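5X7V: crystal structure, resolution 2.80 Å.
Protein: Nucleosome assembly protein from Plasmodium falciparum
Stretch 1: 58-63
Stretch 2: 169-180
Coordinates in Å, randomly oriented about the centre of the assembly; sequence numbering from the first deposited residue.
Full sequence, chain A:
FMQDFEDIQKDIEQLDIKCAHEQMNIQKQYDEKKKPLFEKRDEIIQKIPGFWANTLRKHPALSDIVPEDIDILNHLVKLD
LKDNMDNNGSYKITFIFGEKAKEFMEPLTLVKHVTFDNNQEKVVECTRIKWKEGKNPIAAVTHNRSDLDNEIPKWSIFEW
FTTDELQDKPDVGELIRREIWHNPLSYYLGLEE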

# COMPACT_ATOMS: atom_id res chain seq x y z
N LYS A 58 -2.48 -7.05 -20.08
CA LYS A 58 -3.82 -7.15 -19.54
C LYS A 58 -3.94 -6.29 -18.28
O LYS A 58 -4.99 -6.24 -17.64
N HIS A 59 -2.85 -5.64 -17.89
CA HIS A 59 -2.96 -4.63 -16.86
C HIS A 59 -3.37 -3.33 -17.52
O HIS A 59 -2.70 -2.89 -18.45
N PRO A 60 -4.49 -2.74 -17.06
CA PRO A 60 -4.99 -1.47 -17.62
C PRO A 60 -3.91 -0.44 -17.99
O PRO A 60 -3.96 0.13 -19.08
N ALA A 61 -2.93 -0.24 -17.12
CA ALA A 61 -1.94 0.83 -17.36
C ALA A 61 -0.94 0.48 -18.45
O ALA A 61 -0.12 1.32 -18.84
N LEU A 62 -0.99 -0.76 -18.93
CA LEU A 62 -0.00 -1.20 -19.90
C LEU A 62 -0.67 -1.64 -21.16
O LEU A 62 -0.01 -2.00 -22.12
N SER A 63 -2.00 -1.63 -21.15
CA SER A 63 -2.76 -2.22 -22.25
C SER A 63 -2.54 -1.47 -23.57
O SER A 63 -2.64 -2.07 -24.65
N LYS A 169 4.02 8.83 -17.25
CA LYS A 169 4.37 7.60 -17.97
C LYS A 169 4.51 6.45 -16.98
O LYS A 169 5.39 6.49 -16.11
N PRO A 170 3.66 5.42 -17.12
CA PRO A 170 3.43 4.29 -16.20
C PRO A 170 4.69 3.68 -15.58
O PRO A 170 5.59 3.22 -16.27
N ASP A 171 4.72 3.69 -14.25
CA ASP A 171 5.75 3.00 -13.49
C ASP A 171 5.59 1.47 -13.59
O ASP A 171 4.90 0.85 -12.77
N VAL A 172 6.22 0.88 -14.61
CA VAL A 172 6.14 -0.56 -14.88
C VAL A 172 6.72 -1.32 -13.70
O VAL A 172 6.23 -2.39 -13.35
N GLY A 173 7.74 -0.74 -13.09
CA GLY A 173 8.30 -1.25 -11.86
C GLY A 173 7.29 -1.38 -10.74
O GLY A 173 7.14 -2.45 -10.16
N GLU A 174 6.57 -0.30 -10.45
CA GLU A 174 5.67 -0.29 -9.31
C GLU A 174 4.45 -1.13 -9.55
O GLU A 174 4.00 -1.81 -8.65
N LEU A 175 3.91 -1.08 -10.76
CA LEU A 175 2.76 -1.90 -11.09
C LEU A 175 3.14 -3.36 -10.96
O LEU A 175 2.35 -4.16 -10.47
N ILE A 176 4.35 -3.72 -11.38
CA ILE A 176 4.80 -5.11 -11.24
C ILE A 176 4.86 -5.50 -9.77
O ILE A 176 4.21 -6.46 -9.36
N ARG A 177 5.63 -4.74 -8.99
CA ARG A 177 5.82 -5.01 -7.57
C ARG A 177 4.51 -5.11 -6.82
O ARG A 177 4.27 -6.07 -6.11
N ARG A 178 3.65 -4.10 -6.99
CA ARG A 178 2.47 -3.92 -6.16
C ARG A 178 1.22 -4.62 -6.67
O ARG A 178 0.32 -4.88 -5.91
N GLU A 179 1.17 -4.92 -7.96
CA GLU A 179 -0.07 -5.47 -8.50
C GLU A 179 0.07 -6.79 -9.25
O GLU A 179 -0.82 -7.63 -9.14
N ILE A 180 1.17 -6.99 -9.98
CA ILE A 180 1.23 -8.11 -10.91
C ILE A 180 2.06 -9.28 -10.40
O ILE A 180 1.69 -10.44 -10.61

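The two stretches meet through side-chain packing, with no hydrogen bond between them. Stretch 1 has no regular helix or strand and contributes His59, Ala61 and Leu62. Stretch 2 enters a helix at Val172.

Lys169 lies out of reach of stretch 1. Pro170 points toward it, with a C-gamma exo ring. Its CG sits 3.6 Å from the backbone O of Ala61, and its CB is 4.2 Å from CD2 of Leu62. Asp171 points away and serves the helix instead. Its chi1 is t, and OD1 accepts a weak capping bond from Glu174 N at 3.3 Å.

Val172 points sideways with chi1 t, yet its CG2 reaches CD2 of Leu62 at 4.0 Å. Leu62 also leaves its backbone sideways. Its m, t rotamer brings the side-chain end nearer the helix. Gly173 makes no contact with stretch 1. Glu174 is out of reach too; its OE1 forms a salt bridge with NH2 of Arg177 at 3.4 Å, within the helix.

Leu175 points toward stretch 1 in the m, t rotamer and touches all three contributing residues. Its CD1 lies 3.7 Å from CB of Ala61 and 3.8 Å from CD2 of Leu62. Its CD2 lies 3.5 Å from NE2 of His59. Both methyls are therefore in use.

Ile176, Arg177 and Arg178 make no close contact across the gap. Glu179 points toward stretch 1, with chi1 m and chi2 t. This extends its carboxylate to the imidazole, where OE1 is 3.6 Å from CE1 of His59. The approach is not a hydrogen bond. Ile180 also points toward stretch 1, in the m, t rotamer, and places CD1 3.8 Å from CD2 of His59. The His59 ring, with chi1 t, thus meets Leu175, Glu179 and Ile180, all obliquely.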

# COMPACT_ATOMS: atom_id res chain seq x y z
CB LYS A 58 -4.18 -8.59 -19.21
CG LYS A 58 -4.48 -9.47 -20.41
CD LYS A 58 -5.62 -10.36 -20.06
CE LYS A 58 -5.53 -11.73 -20.69
NZ LYS A 58 -6.79 -12.49 -20.35
CB HIS A 59 -1.63 -4.47 -16.13
CG HIS A 59 -1.70 -3.52 -15.00
ND1 HIS A 59 -2.91 -3.01 -14.51
CD2 HIS A 59 -0.76 -2.97 -14.21
CE1 HIS A 59 -2.67 -2.19 -13.52
NE2 HIS A 59 -1.36 -2.15 -13.31
CB PRO A 60 -5.89 -0.96 -16.50
CG PRO A 60 -6.48 -2.21 -15.92
CD PRO A 60 -5.45 -3.32 -16.10
CB ALA A 61 -1.20 1.17 -16.07
CB LEU A 62 0.84 -2.35 -19.34
CG LEU A 62 1.65 -2.06 -18.08
CD1 LEU A 62 2.58 -3.23 -17.80
CD2 LEU A 62 2.40 -0.76 -18.23
CB SER A 63 -4.23 -2.24 -21.90
OG SER A 63 -4.70 -0.90 -21.78
CB LYS A 169 5.65 7.81 -18.78
CG LYS A 169 6.05 6.66 -19.69
CD LYS A 169 7.53 6.78 -20.03
CE LYS A 169 7.80 8.16 -20.60
NZ LYS A 169 9.19 8.35 -21.09
CB PRO A 170 2.73 3.27 -17.10
CG PRO A 170 1.97 4.09 -18.05
CD PRO A 170 2.83 5.28 -18.34
CB ASP A 171 5.69 3.44 -12.03
CG ASP A 171 7.00 3.26 -11.32
OD1 ASP A 171 7.82 2.43 -11.80
OD2 ASP A 171 7.22 3.96 -10.30
CB VAL A 172 6.89 -0.95 -16.19
CG1 VAL A 172 6.85 -2.45 -16.40
CG2 VAL A 172 6.28 -0.25 -17.38
CB GLU A 174 5.25 1.13 -8.96
CG GLU A 174 6.28 1.86 -8.13
CD GLU A 174 6.66 1.12 -6.86
OE1 GLU A 174 5.77 0.93 -6.00
OE2 GLU A 174 7.85 0.72 -6.72
CB LEU A 175 2.26 -1.63 -12.51
CG LEU A 175 1.96 -0.22 -13.02
CD1 LEU A 175 1.76 -0.32 -14.51
CD2 LEU A 175 0.75 0.42 -12.35
CB ILE A 176 6.17 -5.36 -11.87
CG1 ILE A 176 6.08 -5.54 -13.37
CG2 ILE A 176 6.72 -6.64 -11.37
CD1 ILE A 176 7.44 -5.60 -14.02
CB ARG A 177 6.69 -3.92 -6.91
CG ARG A 177 7.00 -4.16 -5.41
CD ARG A 177 7.80 -2.98 -4.78
NE ARG A 177 6.95 -1.83 -4.40
CZ ARG A 177 6.20 -1.76 -3.29
NH1 ARG A 177 6.18 -2.78 -2.42
NH2 ARG A 177 5.48 -0.68 -3.05
CB ARG A 178 2.17 -2.43 -5.98
CG ARG A 178 3.20 -1.67 -5.13
CD ARG A 178 2.92 -0.17 -5.10
NE ARG A 178 1.67 0.18 -4.42
CZ ARG A 178 1.12 1.40 -4.46
NH1 ARG A 178 1.69 2.37 -5.16
NH2 ARG A 178 -0.01 1.63 -3.81
CB GLU A 179 -0.73 -4.43 -9.41
CG GLU A 179 -1.45 -3.37 -8.60
CD GLU A 179 -2.02 -2.26 -9.46
OE1 GLU A 179 -3.18 -2.40 -9.95
OE2 GLU A 179 -1.29 -1.25 -9.62
CB ILE A 180 1.79 -7.67 -12.27
CG1 ILE A 180 0.90 -6.63 -12.91
CG2 ILE A 180 1.85 -8.85 -13.23
CD1 ILE A 180 1.49 -6.04 -14.15